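Local coordinates for beta-galactoside alpha-2,6-sialyltransferase (Photobacterium sp., PDB 2Z4T), which probably transfers sialic acid from CMP-sialic acid onto beta-galactosides in alpha-2,6 linkage, with donor product CMP and acceptor lactose bound in this structure, at residues 127-132 against 428-433; 235-240 against 451-456; 295-300 against 483-488. All blocks are in the same frame, centred on the assembly; numbering follows the deposited sequence.

Interaction 1 of 3, residues 127-132 against 428-433; sequences PTLQQL and KISFEV. With C5P (cytidine-5'-monophosphate), chain C.
The ribose O2' of CMP is gripped by Ser430 and Glu432, the same two residues that rest on Leu129 of the facing helix. Ser430 OG lies 2.8 Å from O2', and O2' in turn donates to Glu432 OE2; the model places those two atoms very close together, so the exact length of this second bond is doubtful. The other carboxylate oxygen takes the neighbouring hydroxyl, O3' donating to Glu432 OE1 at 3.0 Å, so that the cis-diol is held by one carboxylate with an oxygen for each hydroxyl. The base is met by the main chain: Phe431 N donates to cytosine O2 at 2.8 Å in a bent bond (135°). Glu432 can serve both sides because its chain folds at CG (chi2 -70°), which turns the carboxylate to the sugar while CG stays against Leu129. Leu129, with CG anti to its amide nitrogen (chi1 179°), reaches out from its helix with both methyls. Leu129 CD2 fits beside Ser430 CB at 3.7 Å and Glu432 CG at 3.9 Å, and Leu129 CD1 meets Val433 CG1 at 3.8 Å. The diol-binding residues are thus backed by hydrocarbon. Thr128, next to Leu129, belongs to a magnesium site, its OG1 bonded to Asp122. In this GT-B fold, helix 126-141 follows strand 103-122 of one Rossmann-like half and helix 431-436 belongs to the other; Phe334 of helix 328-338 also packs on Leu129, and Trp320 touches Glu432.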
loop_
_atom_site.group_PDB
_atom_site.type_symbol
_atom_site.label_atom_id
_atom_site.label_comp_id
_atom_site.label_asym_id
_atom_site.label_seq_id
_atom_site.Cartn_x
_atom_site.Cartn_y
_atom_site.Cartn_z
ATOM N N PRO A 127 3.749 0.095 3.682
ATOM C CA PRO A 127 3.340 -0.772 2.569
ATOM C C PRO A 127 1.842 -0.691 2.294
ATOM O O PRO A 127 1.423 -0.694 1.122
ATOM C CB PRO A 127 3.714 -2.172 3.051
ATOM C CG PRO A 127 4.780 -1.948 4.110
ATOM C CD PRO A 127 4.381 -0.661 4.774
ATOM N N THR A 128 1.055 -0.594 3.366
ATOM C CA THR A 128 -0.384 -0.609 3.261
ATOM C C THR A 128 -0.875 0.641 2.502
ATOM O O THR A 128 -1.826 0.585 1.710
ATOM C CB THR A 128 -1.038 -0.700 4.678
ATOM O OG1 THR A 128 -0.897 -2.036 5.183
ATOM C CG2 THR A 128 -2.523 -0.356 4.626
ATOM N N LEU A 129 -0.220 1.766 2.764
ATOM C CA LEU A 129 -0.519 3.000 2.078
ATOM C C LEU A 129 -0.253 2.847 0.576
ATOM O O LEU A 129 -1.104 3.204 -0.241
ATOM C CB LEU A 129 0.315 4.143 2.647
ATOM C CG LEU A 129 0.114 5.495 1.980
ATOM C CD1 LEU A 129 -1.301 5.981 2.219
ATOM C CD2 LEU A 129 1.165 6.491 2.502
ATOM N N GLN A 130 0.906 2.304 0.219
ATOM C CA GLN A 130 1.239 2.128 -1.183
ATOM C C GLN A 130 0.301 1.126 -1.878
ATOM O O GLN A 130 -0.100 1.337 -3.039
ATOM C CB GLN A 130 2.683 1.703 -1.327
ATOM C CG GLN A 130 3.665 2.785 -0.979
ATOM C CD GLN A 130 3.860 3.854 -2.075
ATOM O OE1 GLN A 130 4.244 4.991 -1.776
ATOM N NE2 GLN A 130 3.628 3.491 -3.330
ATOM N N GLN A 131 -0.061 0.061 -1.168
ATOM C CA GLN A 131 -0.953 -0.957 -1.718
ATOM C C GLN A 131 -2.321 -0.360 -1.984
ATOM O O GLN A 131 -2.905 -0.618 -3.034
ATOM C CB GLN A 131 -1.049 -2.183 -0.786
ATOM C CG GLN A 131 0.282 -2.937 -0.602
ATOM C CD GLN A 131 0.231 -4.022 0.475
ATOM O OE1 GLN A 131 -0.624 -3.987 1.378
ATOM N NE2 GLN A 131 1.133 -5.017 0.370
ATOM N N LEU A 132 -2.818 0.471 -1.061
ATOM C CA LEU A 132 -4.073 1.177 -1.244
ATOM C C LEU A 132 -4.073 1.960 -2.541
ATOM O O LEU A 132 -5.054 1.921 -3.304
ATOM C CB LEU A 132 -4.311 2.186 -0.129
ATOM C CG LEU A 132 -5.745 2.469 0.349
ATOM C CD1 LEU A 132 -5.908 3.868 0.865
ATOM C CD2 LEU A 132 -6.848 2.146 -0.652
ATOM N N LYS A 428 -4.117 7.522 12.669
ATOM C CA LYS A 428 -4.221 6.465 11.662
ATOM C C LYS A 428 -3.829 6.921 10.255
ATOM O O LYS A 428 -3.594 6.087 9.369
ATOM C CB LYS A 428 -5.606 5.811 11.657
ATOM C CG LYS A 428 -6.837 6.669 11.245
ATOM C CD LYS A 428 -8.077 5.733 11.310
ATOM C CE LYS A 428 -9.422 6.444 11.308
ATOM N NZ LYS A 428 -9.594 7.598 12.273
ATOM N N ILE A 429 -3.756 8.240 10.060
ATOM C CA ILE A 429 -3.487 8.802 8.743
ATOM C C ILE A 429 -1.973 8.820 8.515
ATOM O O ILE A 429 -1.256 9.537 9.226
ATOM C CB ILE A 429 -4.056 10.244 8.624
ATOM C CG1 ILE A 429 -5.554 10.265 8.908
ATOM C CG2 ILE A 429 -3.760 10.845 7.263
ATOM C CD1 ILE A 429 -6.082 11.671 9.255
ATOM N N SER A 430 -1.472 8.038 7.549
ATOM C CA SER A 430 -0.040 8.133 7.211
ATOM C C SER A 430 0.324 9.580 6.911
ATOM O O SER A 430 -0.402 10.278 6.192
ATOM C CB SER A 430 0.331 7.244 6.049
ATOM O OG SER A 430 0.795 6.001 6.553
ATOM N N PHE A 431 1.428 10.044 7.481
ATOM C CA PHE A 431 1.777 11.438 7.356
ATOM C C PHE A 431 2.048 11.802 5.905
ATOM O O PHE A 431 1.852 12.957 5.483
ATOM C CB PHE A 431 2.982 11.767 8.244
ATOM C CG PHE A 431 3.301 13.226 8.322
ATOM C CD1 PHE A 431 2.427 14.112 8.935
ATOM C CD2 PHE A 431 4.478 13.715 7.794
ATOM C CE1 PHE A 431 2.729 15.497 9.025
ATOM C CE2 PHE A 431 4.804 15.059 7.881
ATOM C CZ PHE A 431 3.931 15.961 8.492
ATOM N N GLU A 432 2.503 10.832 5.120
ATOM C CA GLU A 432 2.781 11.208 3.750
ATOM C C GLU A 432 1.538 11.563 2.923
ATOM O O GLU A 432 1.652 12.252 1.908
ATOM C CB GLU A 432 3.876 10.378 3.038
ATOM C CG GLU A 432 4.050 8.940 3.370
ATOM C CD GLU A 432 4.614 8.613 4.728
ATOM O OE1 GLU A 432 5.829 8.644 4.961
ATOM O OE2 GLU A 432 3.812 8.195 5.555
ATOM N N VAL A 433 0.340 11.219 3.403
ATOM C CA VAL A 433 -0.826 11.710 2.705
ATOM C C VAL A 433 -0.959 13.222 2.858
ATOM O O VAL A 433 -1.451 13.901 1.937
ATOM C CB VAL A 433 -2.155 10.922 2.967
ATOM C CG1 VAL A 433 -1.902 9.513 3.486
ATOM C CG2 VAL A 433 -3.125 11.680 3.815
HETATM O O3P C5P C . 7.740 5.819 12.608
HETATM P P C5P C . 7.842 4.724 11.613
HETATM O O1P C5P C . 7.255 3.469 12.244
HETATM O O2P C5P C . 9.209 4.647 10.964
HETATM O "O5'" C5P C . 6.905 5.158 10.417
HETATM C "C5'" C5P C . 6.477 4.254 9.421
HETATM C "C4'" C5P C . 5.298 4.945 8.740
HETATM O "O4'" C5P C . 4.248 5.170 9.692
HETATM C "C3'" C5P C . 5.620 6.336 8.225
HETATM O "O3'" C5P C . 6.119 6.335 6.892
HETATM C "C2'" C5P C . 4.264 6.983 8.231
HETATM O "O2'" C5P C . 3.457 6.468 7.170
HETATM C "C1'" C5P C . 3.607 6.430 9.455
HETATM N N1 C5P C . 3.760 7.359 10.572
HETATM C C2 C5P C . 2.881 8.472 10.669
HETATM N N3 C5P C . 2.981 9.342 11.706
HETATM C C4 C5P C . 3.932 9.170 12.664
HETATM C C5 C5P C . 4.820 8.076 12.594
HETATM C C6 C5P C . 4.707 7.169 11.527
HETATM O O2 C5P C . 2.013 8.678 9.809
HETATM N N4 C5P C . 3.993 10.055 13.691
#

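Interaction 2 of 3, residues 235-240 against 451-456; sequences AEYVNL and LYFTIP. With C5P (cytidine-5'-monophosphate), chain C.
A single pair of rings makes up the whole contact between 235-240 and 451-456: Phe453 turns its edge to the face of Tyr237 in a T-shaped stack, while the nearest CA atoms, those same two residues, remain 10.6 Å apart. The ring centroids are 5.7 Å apart and the planes meet at 65°, tilted from a true perpendicular. Phe453 CE1 does the touching, and it comes in at the root of the tyrosine ring rather than over its centre, 4.1 Å from Tyr237 CG and 4.2 Å from Tyr237 CD1. Each ring swings out with CG anti to its own carbonyl carbon (chi1 -60° for Tyr237, -73° for Phe453), and the two side chains pass each other in opposite directions. The phenol end of Tyr237 is tied to Asp231 and to the main-chain N of Arg294; Arg294 also bonds Phe453 O through NH1, so one arginine serves both sides. The loop carrying Phe453 begins at the nucleotide: Leu451 CD2 packs on cytosine C4 at 3.6 Å, and Leu451 CD1 lies over the centre of the Tyr452 ring. Helix 234-243 and the loop after strand 443-447 thus meet from the two halves of the GT-B fold. The chemistry is that of a CH edge against a pi face, buried and apolar; Asp231 and Arg294 N satisfy the hydroxyl and fix where the phenol end lies, so the ring's hydrocarbon part can meet Phe453.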
loop_
_atom_site.group_PDB
_atom_site.type_symbol
_atom_site.label_atom_id
_atom_site.label_comp_id
_atom_site.label_asym_id
_atom_site.label_seq_id
_atom_site.Cartn_x
_atom_site.Cartn_y
_atom_site.Cartn_z
ATOM N N ALA A 235 12.831 -0.098 9.029
ATOM C CA ALA A 235 13.187 -1.465 9.436
ATOM C C ALA A 235 14.073 -2.169 8.433
ATOM O O ALA A 235 15.060 -2.801 8.823
ATOM C CB ALA A 235 11.951 -2.304 9.724
ATOM N N GLU A 236 13.763 -2.086 7.141
ATOM C CA GLU A 236 14.672 -2.769 6.223
ATOM C C GLU A 236 16.056 -2.118 6.072
ATOM O O GLU A 236 17.056 -2.827 5.819
ATOM C CB GLU A 236 14.045 -3.272 4.903
ATOM C CG GLU A 236 12.932 -2.529 4.316
ATOM C CD GLU A 236 11.600 -2.821 4.967
ATOM O OE1 GLU A 236 10.991 -3.870 4.695
ATOM O OE2 GLU A 236 11.143 -1.943 5.728
ATOM N N TYR A 237 16.128 -0.803 6.308
ATOM C CA TYR A 237 17.392 -0.060 6.251
ATOM C C TYR A 237 18.325 -0.367 7.430
ATOM O O TYR A 237 19.545 -0.398 7.254
ATOM C CB TYR A 237 17.135 1.458 6.032
ATOM C CG TYR A 237 16.409 1.633 4.729
ATOM C CD1 TYR A 237 15.035 1.377 4.640
ATOM C CD2 TYR A 237 17.102 1.947 3.555
ATOM C CE1 TYR A 237 14.360 1.468 3.430
ATOM C CE2 TYR A 237 16.433 2.037 2.316
ATOM C CZ TYR A 237 15.073 1.787 2.266
ATOM O OH TYR A 237 14.403 1.874 1.064
ATOM N N VAL A 238 17.751 -0.600 8.612
ATOM C CA VAL A 238 18.501 -1.071 9.769
ATOM C C VAL A 238 19.100 -2.443 9.404
ATOM O O VAL A 238 20.293 -2.695 9.590
ATOM C CB VAL A 238 17.585 -1.184 11.040
ATOM C CG1 VAL A 238 18.218 -2.115 12.121
ATOM C CG2 VAL A 238 17.290 0.170 11.624
ATOM N N ASN A 239 18.261 -3.326 8.867
ATOM C CA ASN A 239 18.724 -4.627 8.425
ATOM C C ASN A 239 19.806 -4.534 7.377
ATOM O O ASN A 239 20.791 -5.288 7.446
ATOM C CB ASN A 239 17.565 -5.478 7.902
ATOM C CG ASN A 239 16.658 -5.946 9.016
ATOM O OD1 ASN A 239 17.072 -5.999 10.187
ATOM N ND2 ASN A 239 15.411 -6.264 8.675
ATOM N N LEU A 240 19.636 -3.645 6.396
ATOM C CA LEU A 240 20.664 -3.525 5.360
ATOM C C LEU A 240 21.957 -2.934 5.944
ATOM O O LEU A 240 23.042 -3.383 5.588
ATOM C CB LEU A 240 20.178 -2.732 4.144
ATOM C CG LEU A 240 19.111 -3.394 3.268
ATOM C CD1 LEU A 240 18.344 -2.346 2.486
ATOM C CD2 LEU A 240 19.718 -4.393 2.340
ATOM N N LEU A 451 8.912 8.469 8.176
ATOM C CA LEU A 451 8.278 9.589 7.500
ATOM C C LEU A 451 9.337 10.631 7.079
ATOM O O LEU A 451 9.208 11.259 6.023
ATOM C CB LEU A 451 7.126 10.170 8.345
ATOM C CG LEU A 451 7.469 11.001 9.592
ATOM C CD1 LEU A 451 7.748 12.468 9.213
ATOM C CD2 LEU A 451 6.376 10.898 10.677
ATOM N N TYR A 452 10.396 10.764 7.877
ATOM C CA TYR A 452 11.520 11.651 7.550
ATOM C C TYR A 452 12.423 11.159 6.422
ATOM O O TYR A 452 13.302 11.917 5.969
ATOM C CB TYR A 452 12.353 12.003 8.799
ATOM C CG TYR A 452 11.536 12.815 9.780
ATOM C CD1 TYR A 452 11.204 14.154 9.508
ATOM C CD2 TYR A 452 11.039 12.238 10.949
ATOM C CE1 TYR A 452 10.441 14.893 10.394
ATOM C CE2 TYR A 452 10.272 12.977 11.838
ATOM C CZ TYR A 452 9.967 14.298 11.558
ATOM O OH TYR A 452 9.185 15.029 12.447
ATOM N N PHE A 453 12.228 9.914 5.975
ATOM C CA PHE A 453 12.949 9.437 4.811
ATOM C C PHE A 453 12.402 10.119 3.548
ATOM O O PHE A 453 13.087 10.141 2.503
ATOM C CB PHE A 453 12.861 7.904 4.666
ATOM C CG PHE A 453 13.704 7.116 5.675
ATOM C CD1 PHE A 453 14.460 6.020 5.255
ATOM C CD2 PHE A 453 13.714 7.448 7.036
ATOM C CE1 PHE A 453 15.229 5.267 6.154
ATOM C CE2 PHE A 453 14.478 6.721 7.954
ATOM C CZ PHE A 453 15.247 5.616 7.503
ATOM N N THR A 454 11.196 10.689 3.647
ATOM C CA THR A 454 10.454 11.173 2.477
ATOM C C THR A 454 10.118 12.674 2.495
ATOM O O THR A 454 10.237 13.341 1.472
ATOM C CB THR A 454 9.155 10.373 2.313
ATOM O OG1 THR A 454 9.471 8.978 2.204
ATOM C CG2 THR A 454 8.371 10.818 1.094
ATOM N N ILE A 455 9.683 13.184 3.643
ATOM C CA ILE A 455 9.294 14.592 3.815
ATOM C C ILE A 455 10.451 15.518 3.435
ATOM O O ILE A 455 11.578 15.301 3.881
ATOM C CB ILE A 455 8.825 14.877 5.296
ATOM C CG1 ILE A 455 7.546 14.085 5.632
ATOM C CG2 ILE A 455 8.573 16.338 5.562
ATOM C CD1 ILE A 455 6.471 13.967 4.504
ATOM N N PRO A 456 10.170 16.553 2.611
ATOM C CA PRO A 456 11.170 17.544 2.191
ATOM C C PRO A 456 11.910 18.201 3.358
ATOM O O PRO A 456 11.295 18.622 4.342
ATOM C CB PRO A 456 10.335 18.585 1.438
ATOM C CG PRO A 456 9.188 17.832 0.928
ATOM C CD PRO A 456 8.857 16.842 2.007
HETATM O O3P C5P C . 7.740 5.819 12.608
HETATM P P C5P C . 7.842 4.724 11.613
HETATM O O1P C5P C . 7.255 3.469 12.244
HETATM O O2P C5P C . 9.209 4.647 10.964
HETATM O "O5'" C5P C . 6.905 5.158 10.417
HETATM C "C5'" C5P C . 6.477 4.254 9.421
HETATM C "C4'" C5P C . 5.298 4.945 8.740
HETATM O "O4'" C5P C . 4.248 5.170 9.692
HETATM C "C3'" C5P C . 5.620 6.336 8.225
HETATM O "O3'" C5P C . 6.119 6.335 6.892
HETATM C "C2'" C5P C . 4.264 6.983 8.231
HETATM O "O2'" C5P C . 3.457 6.468 7.170
HETATM C "C1'" C5P C . 3.607 6.430 9.455
HETATM N N1 C5P C . 3.760 7.359 10.572
HETATM C C2 C5P C . 2.881 8.472 10.669
HETATM N N3 C5P C . 2.981 9.342 11.706
HETATM C C4 C5P C . 3.932 9.170 12.664
HETATM C C5 C5P C . 4.820 8.076 12.594
HETATM C C6 C5P C . 4.707 7.169 11.527
HETATM O O2 C5P C . 2.013 8.678 9.809
HETATM N N4 C5P C . 3.993 10.055 13.691
#

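Interaction 3 of 3, residues 295-300 against 483-488; sequences KDYLTL and VQVMIK. With PO4 (phosphate ion), chain I.
Tyr297 points its ring at helix 481-488 and crosses both Val485 and Lys488 at about a right angle. Its CG stands anti to the backbone N (chi1 -168°), which carries the ring out from helix 297-300 to the facing helix. Lys488 CB sits at the ring edge, close to its plane, 4.2 Å from Tyr297 CE1. The two methyls of Val485 divide the rest: CG1 approaches the same CE1 obliquely, and CG2 lies 4.0 Å from the phenol oxygen Tyr297 OH. Further along, Leu300 and Lys488 exchange contacts in both directions. Lys488 bends at chi2 and again at chi4, laying its aliphatic chain against the end of the other helix, with CD 4.1 Å from Leu300 CB and CE 3.3 Å from the carbonyl oxygen Leu300 O. In return Leu300 CD1 rests 3.6 Å from Lys488 O. Tyr241 of helix 234-243 touches both Tyr297 and Val485. At the other end of 295-300, Lys295 NZ donates to O1 of a phosphate ion, probably from the crystallisation liquor, at 2.7 Å and also bonds Leu315 O. The contact grades from an apolar interior, Tyr297 with Val485, to a more open margin where the lysine methylenes meet a carbonyl. There the side chain of Lys488 comes close to that of Glu301, which with Ser303 forms a magnesium site; a bound magnesium ion lies about 6 Å from the side chain of Lys488, and the acid probably offsets part of the positive charge gathered there.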
loop_
_atom_site.group_PDB
_atom_site.type_symbol
_atom_site.label_atom_id
_atom_site.label_comp_id
_atom_site.label_asym_id
_atom_site.label_seq_id
_atom_site.Cartn_x
_atom_site.Cartn_y
_atom_site.Cartn_z
ATOM N N LYS A 295 15.732 4.189 -2.447
ATOM C CA LYS A 295 16.558 3.424 -3.367
ATOM C C LYS A 295 18.032 3.813 -3.324
ATOM O O LYS A 295 18.906 2.953 -3.484
ATOM C CB LYS A 295 16.021 3.569 -4.788
ATOM C CG LYS A 295 16.830 2.853 -5.842
ATOM C CD LYS A 295 16.133 2.950 -7.185
ATOM C CE LYS A 295 17.127 2.874 -8.331
ATOM N NZ LYS A 295 16.434 2.490 -9.588
ATOM N N ASP A 296 18.307 5.095 -3.104
ATOM C CA ASP A 296 19.670 5.603 -3.167
ATOM C C ASP A 296 20.554 5.042 -2.060
ATOM O O ASP A 296 21.775 5.133 -2.131
ATOM C CB ASP A 296 19.717 7.147 -3.212
ATOM C CG ASP A 296 18.942 7.815 -2.069
ATOM O OD1 ASP A 296 18.000 7.201 -1.512
ATOM O OD2 ASP A 296 19.266 8.983 -1.745
ATOM N N TYR A 297 19.944 4.439 -1.050
ATOM C CA TYR A 297 20.723 3.797 -0.007
ATOM C C TYR A 297 21.627 2.687 -0.563
ATOM O O TYR A 297 22.763 2.517 -0.094
ATOM C CB TYR A 297 19.832 3.246 1.105
ATOM C CG TYR A 297 20.631 2.840 2.307
ATOM C CD1 TYR A 297 21.290 3.806 3.072
ATOM C CD2 TYR A 297 20.757 1.496 2.679
ATOM C CE1 TYR A 297 22.026 3.459 4.187
ATOM C CE2 TYR A 297 21.498 1.130 3.813
ATOM C CZ TYR A 297 22.133 2.120 4.557
ATOM O OH TYR A 297 22.903 1.806 5.658
ATOM N N LEU A 298 21.147 1.939 -1.560
ATOM C CA LEU A 298 21.996 0.886 -2.140
ATOM C C LEU A 298 23.194 1.414 -2.962
ATOM O O LEU A 298 24.046 0.633 -3.384
ATOM C CB LEU A 298 21.181 -0.128 -2.941
ATOM C CG LEU A 298 20.120 -0.916 -2.179
ATOM C CD1 LEU A 298 19.643 -2.120 -3.022
ATOM C CD2 LEU A 298 20.616 -1.348 -0.798
ATOM N N THR A 299 23.271 2.732 -3.150
ATOM C CA THR A 299 24.342 3.377 -3.911
ATOM C C THR A 299 25.210 4.198 -2.973
ATOM O O THR A 299 26.445 4.138 -3.038
ATOM C CB THR A 299 23.760 4.284 -5.022
ATOM O OG1 THR A 299 23.165 3.467 -6.035
ATOM C CG2 THR A 299 24.851 5.198 -5.657
ATOM N N LEU A 300 24.554 4.973 -2.106
ATOM C CA LEU A 300 25.225 5.710 -1.029
ATOM C C LEU A 300 26.167 4.835 -0.179
ATOM O O LEU A 300 27.233 5.313 0.226
ATOM C CB LEU A 300 24.183 6.376 -0.135
ATOM C CG LEU A 300 23.469 7.599 -0.748
ATOM C CD1 LEU A 300 22.237 7.984 0.049
ATOM C CD2 LEU A 300 24.429 8.804 -0.880
ATOM N N VAL A 483 20.309 5.678 13.395
ATOM C CA VAL A 483 21.025 6.958 13.361
ATOM C C VAL A 483 21.968 7.009 12.162
ATOM O O VAL A 483 21.961 7.986 11.405
ATOM C CB VAL A 483 21.795 7.256 14.651
ATOM C CG1 VAL A 483 22.543 8.574 14.512
ATOM C CG2 VAL A 483 20.861 7.308 15.835
ATOM N N GLN A 484 22.747 5.939 11.982
ATOM C CA GLN A 484 23.697 5.860 10.876
ATOM C C GLN A 484 23.026 5.792 9.492
ATOM O O GLN A 484 23.536 6.384 8.550
ATOM C CB GLN A 484 24.700 4.699 11.084
ATOM C CG GLN A 484 25.690 4.880 12.246
ATOM C CD GLN A 484 26.496 6.192 12.143
ATOM O OE1 GLN A 484 27.072 6.498 11.100
ATOM N NE2 GLN A 484 26.508 6.971 13.218
ATOM N N VAL A 485 21.882 5.110 9.370
ATOM C CA VAL A 485 21.075 5.200 8.130
ATOM C C VAL A 485 20.944 6.680 7.699
ATOM O O VAL A 485 21.016 6.982 6.492
ATOM C CB VAL A 485 19.821 4.371 8.170
ATOM C CG1 VAL A 485 19.028 4.557 6.889
ATOM C CG2 VAL A 485 20.218 2.900 8.342
ATOM N N MET A 486 20.620 7.611 8.591
ATOM C CA MET A 486 19.526 8.542 8.415
ATOM C C MET A 486 20.554 9.696 8.169
ATOM O O MET A 486 20.338 10.626 7.371
ATOM C CB MET A 486 18.684 8.795 9.655
ATOM C CG MET A 486 17.374 8.019 9.621
ATOM S SD MET A 486 16.101 8.763 10.626
ATOM C CE MET A 486 16.203 7.802 12.056
ATOM N N ILE A 487 21.711 9.568 8.831
ATOM C CA ILE A 487 22.889 10.346 8.495
ATOM C C ILE A 487 23.329 10.083 7.054
ATOM O O ILE A 487 23.481 11.024 6.291
ATOM C CB ILE A 487 24.075 10.068 9.449
ATOM C CG1 ILE A 487 23.810 10.622 10.846
ATOM C CG2 ILE A 487 25.367 10.676 8.894
ATOM C CD1 ILE A 487 24.720 10.038 11.906
ATOM N N LYS A 488 23.538 8.815 6.687
ATOM C CA LYS A 488 23.972 8.467 5.333
ATOM C C LYS A 488 23.047 8.990 4.255
ATOM O O LYS A 488 23.504 9.374 3.174
ATOM C CB LYS A 488 24.076 6.952 5.155
ATOM C CG LYS A 488 25.446 6.479 4.807
ATOM C CD LYS A 488 25.909 7.053 3.486
ATOM C CE LYS A 488 27.356 6.639 3.194
ATOM N NZ LYS A 488 28.336 7.133 4.193
HETATM P P PO4 I . 12.700 4.077 -10.374
HETATM O O1 PO4 I . 13.875 3.382 -9.725
HETATM O O2 PO4 I . 12.457 3.443 -11.735
HETATM O O3 PO4 I . 11.477 3.890 -9.513
HETATM O O4 PO4 I . 13.052 5.550 -10.490
#

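How the interactions relate
The three contacts join the two halves of the GT-B fold along the cleft. Interactions 1 and 2 share CMP, and their centres are 15 Å apart: Glu432 OE1 lies 3.7 Å from Leu451 CA, and Phe431 CE2 is 3.7 Å from Ile455 CG1, so the ribose-binding helix and the loop under the base pack together. Interactions 2 and 3 are closer, with centres 8 Å apart; Phe453 CE1 is 3.9 Å from Val485 CG1, and Phe453 CE2 is 3.6 Å from Met486 CG, so their side chains pack continuously. Interaction 3 does not touch interaction 1, about 12 Å away at the nearest atoms; the side chain of Val485 is about 11 Å from CMP.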